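PDB 3RNR: stage II sporulation E family protein from Thermanaerovibrio acidaminovorans, which is of unknown function but belongs to the PP2C-type phosphatase family, and so probably removes phosphate from serine or threonine residues of proteins. Local coordinates for residues Glu27-Ala32 / Ala56-Trp60. Numbering follows the deposited sequence.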
ATOM      1  N   GLU B  27      14.632  -5.017  -8.212  1.00 26.55           N
ATOM      2  CA  GLU B  27      14.931  -5.627  -6.925  1.00 27.77           C
ATOM      3  C   GLU B  27      15.273  -4.584  -5.865  1.00 26.30           C
ATOM      4  O   GLU B  27      14.900  -4.741  -4.708  1.00 25.28           O
ATOM      5  CB  GLU B  27      16.075  -6.642  -7.062  1.00 30.30           C
ATOM      6  CG  GLU B  27      15.697  -7.857  -7.889  1.00 37.31           C
ATOM      7  CD  GLU B  27      16.869  -8.810  -8.084  1.00 46.87           C
ATOM      8  OE1 GLU B  27      17.219  -9.517  -7.123  1.00 50.09           O
ATOM      9  OE2 GLU B  27      17.445  -8.836  -9.189  1.00 42.16           O
ATOM     10  N   ALA B  28      15.996  -3.532  -6.242  1.00 23.73           N
ATOM     11  CA  ALA B  28      16.238  -2.422  -5.315  1.00 24.70           C
ATOM     12  C   ALA B  28      14.922  -1.760  -4.900  1.00 29.90           C
ATOM     13  O   ALA B  28      14.705  -1.461  -3.723  1.00 27.47           O
ATOM     14  CB  ALA B  28      17.141  -1.378  -5.954  1.00 20.99           C
ATOM     15  N   ALA B  29      14.068  -1.501  -5.885  1.00 22.29           N
ATOM     16  CA  ALA B  29      12.782  -0.864  -5.632  1.00 24.97           C
ATOM     17  C   ALA B  29      11.932  -1.725  -4.702  1.00 25.21           C
ATOM     18  O   ALA B  29      11.256  -1.197  -3.823  1.00 26.41           O
ATOM     19  CB  ALA B  29      12.047  -0.598  -6.932  1.00 25.19           C
ATOM     20  N   GLN B  30      11.987  -3.050  -4.866  1.00 26.20           N
ATOM     21  CA  GLN B  30      11.225  -3.928  -3.975  1.00 27.09           C
ATOM     22  C   GLN B  30      11.640  -3.775  -2.522  1.00 25.58           C
ATOM     23  O   GLN B  30      10.793  -3.751  -1.636  1.00 27.84           O
ATOM     24  CB  GLN B  30      11.352  -5.394  -4.404  1.00 28.62           C
ATOM     25  CG  GLN B  30      10.609  -5.692  -5.687  1.00 28.22           C
ATOM     26  CD  GLN B  30      11.063  -6.969  -6.341  1.00 35.04           C
ATOM     27  OE1 GLN B  30      11.916  -7.686  -5.811  1.00 32.55           O
ATOM     28  NE2 GLN B  30      10.506  -7.258  -7.506  1.00 31.10           N
ATOM     29  N   ARG B  31      12.945  -3.692  -2.266  1.00 24.74           N
ATOM     30  CA  ARG B  31      13.409  -3.548  -0.890  1.00 25.93           C
ATOM     31  C   ARG B  31      12.989  -2.211  -0.335  1.00 24.02           C
ATOM     32  O   ARG B  31      12.610  -2.108   0.827  1.00 25.58           O
ATOM     33  CB  ARG B  31      14.933  -3.657  -0.791  1.00 26.81           C
ATOM     34  CG  ARG B  31      15.406  -5.074  -0.585  1.00 36.53           C
ATOM     35  CD  ARG B  31      15.696  -5.747  -1.895  1.00 37.71           C
ATOM     36  NE  ARG B  31      16.068  -7.133  -1.675  1.00 41.87           N
ATOM     37  CZ  ARG B  31      15.716  -8.127  -2.478  1.00 55.27           C
ATOM     38  NH1 ARG B  31      15.002  -7.877  -3.569  1.00 50.92           N
ATOM     39  NH2 ARG B  31      16.087  -9.369  -2.189  1.00 54.31           N
ATOM     40  N   ALA B  32      13.071  -1.182  -1.162  1.00 21.86           N
ATOM     41  CA  ALA B  32      12.687   0.152  -0.716  1.00 26.74           C
ATOM     42  C   ALA B  32      11.193   0.226  -0.399  1.00 26.45           C
ATOM     43  O   ALA B  32      10.783   0.770   0.617  1.00 26.10           O
ATOM     44  CB  ALA B  32      13.084   1.209  -1.771  1.00 21.42           C
ATOM     45  N   ALA B  56      17.714  -0.930   4.018  1.00 26.82           N
ATOM     46  CA  ALA B  56      17.417  -2.204   3.364  1.00 32.30           C
ATOM     47  C   ALA B  56      18.123  -2.361   2.025  1.00 29.34           C
ATOM     48  O   ALA B  56      18.675  -3.419   1.726  1.00 34.56           O
ATOM     49  CB  ALA B  56      15.908  -2.389   3.185  1.00 30.08           C
ATOM     50  N   VAL B  57      18.089  -1.319   1.204  1.00 26.38           N
ATOM     51  CA  VAL B  57      18.747  -1.397  -0.095  1.00 27.14           C
ATOM     52  C   VAL B  57      20.272  -1.453   0.075  1.00 35.72           C
ATOM     53  O   VAL B  57      20.955  -2.243  -0.580  1.00 32.45           O
ATOM     54  CB  VAL B  57      18.313  -0.246  -1.035  1.00 25.14           C
ATOM     55  CG1 VAL B  57      19.154  -0.241  -2.305  1.00 25.28           C
ATOM     56  CG2 VAL B  57      16.821  -0.405  -1.393  1.00 23.91           C
ATOM     57  N   HIS B  58      20.792  -0.626   0.976  1.00 29.28           N
ATOM     58  CA  HIS B  58      22.230  -0.573   1.237  1.00 36.09           C
ATOM     59  C   HIS B  58      22.765  -1.946   1.682  1.00 37.51           C
ATOM     60  O   HIS B  58      23.808  -2.416   1.211  1.00 40.82           O
ATOM     61  CB  HIS B  58      22.503   0.487   2.311  1.00 35.08           C
ATOM     62  CG  HIS B  58      23.948   0.854   2.469  1.00 38.81           C
ATOM     63  ND1 HIS B  58      24.871   0.016   3.055  1.00 44.02           N
ATOM     64  CD2 HIS B  58      24.618   1.991   2.154  1.00 32.41           C
ATOM     65  CE1 HIS B  58      26.053   0.611   3.081  1.00 44.61           C
ATOM     66  NE2 HIS B  58      25.924   1.812   2.542  1.00 41.54           N
ATOM     67  N   ARG B  59      22.035  -2.576   2.592  1.00 37.06           N
ATOM     68  CA  ARG B  59      22.396  -3.877   3.160  1.00 41.46           C
ATOM     69  C   ARG B  59      22.399  -4.952   2.066  1.00 44.40           C
ATOM     70  O   ARG B  59      23.380  -5.681   1.885  1.00 44.95           O
ATOM     71  CB  ARG B  59      21.383  -4.202   4.270  1.00 47.61           C
ATOM     72  CG  ARG B  59      21.676  -5.369   5.204  1.00 51.85           C
ATOM     73  CD  ARG B  59      20.813  -5.259   6.496  1.00 69.95           C
ATOM     74  NE  ARG B  59      19.388  -4.980   6.240  1.00 77.41           N
ATOM     75  CZ  ARG B  59      18.665  -4.030   6.848  1.00 71.15           C
ATOM     76  NH1 ARG B  59      19.221  -3.250   7.767  1.00 73.02           N
ATOM     77  NH2 ARG B  59      17.378  -3.856   6.542  1.00 49.31           N
ATOM     78  N   TRP B  60      21.294  -5.035   1.330  1.00 36.74           N
ATOM     79  CA  TRP B  60      21.161  -5.951   0.195  1.00 38.11           C
ATOM     80  C   TRP B  60      22.217  -5.726  -0.912  1.00 42.15           C
ATOM     81  O   TRP B  60      22.822  -6.679  -1.410  1.00 42.08           O
ATOM     82  CB  TRP B  60      19.742  -5.828  -0.380  1.00 35.18           C
ATOM     83  CG  TRP B  60      19.562  -6.445  -1.730  1.00 34.93           C
ATOM     84  CD1 TRP B  60      19.417  -7.776  -2.012  1.00 42.65           C
ATOM     85  CD2 TRP B  60      19.481  -5.757  -2.986  1.00 35.64           C
ATOM     86  NE1 TRP B  60      19.260  -7.956  -3.366  1.00 44.49           N
ATOM     87  CE2 TRP B  60      19.295  -6.734  -3.987  1.00 39.80           C
ATOM     88  CE3 TRP B  60      19.546  -4.410  -3.361  1.00 30.46           C
ATOM     89  CZ2 TRP B  60      19.183  -6.408  -5.339  1.00 35.99           C
ATOM     90  CZ3 TRP B  60      19.434  -4.089  -4.697  1.00 28.13           C
ATOM     91  CH2 TRP B  60      19.248  -5.083  -5.672  1.00 31.16           C
TER
HETATM   92  O   HOH W   1      18.568 -10.956  -4.273  1.00 63.19           O
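Residues 27-32 and 56-60 belong to two helices that cross obliquely in a broadly antiparallel sense, the segment axes approaching to 9.0 Å with 135° between their directions, and Arg-31 faces Val-57 where the backbones come nearest. Trp-60 and Arg-31 make up about half of the buried surface, Trp-60 the larger share. Trp-60 CG stands anti to the backbone N (chi1 166°), which sends the ring across to the neighbouring helix. There the guanidinium of Arg-31 lies over one face in a cation-pi stack, Arg-31 CZ 3.9 Å from the centroid of the Trp-60 five-membered ring and the planes 28° apart; the bend at chi2 also brings the CD methylene over that face. Arg-31 NH1 also gives a weak hydrogen bond to the carbonyl O of Glu-27 and has another with a bound glycerol, probably from the crystallisation liquor. Toward the six-membered ring, Glu-27 CB meets Trp-60 CZ2 at 3.6 Å and Ala-28 CB meets Trp-60 CZ3 at 3.8 Å, while Trp-60 NE1 donates in the ring plane to a water that only weakly reaches the Glu-27 carboxylate, itself salt-bridged to Arg-24. Deeper in, Val-57 CG2 packs 3.8 Å from Arg-31 CB and alongside Ala-32, whose methyl touches Val-16 of strand 10-18. This is helix-pair packing in one outer layer of the PP2C alpha-beta-beta-alpha sandwich.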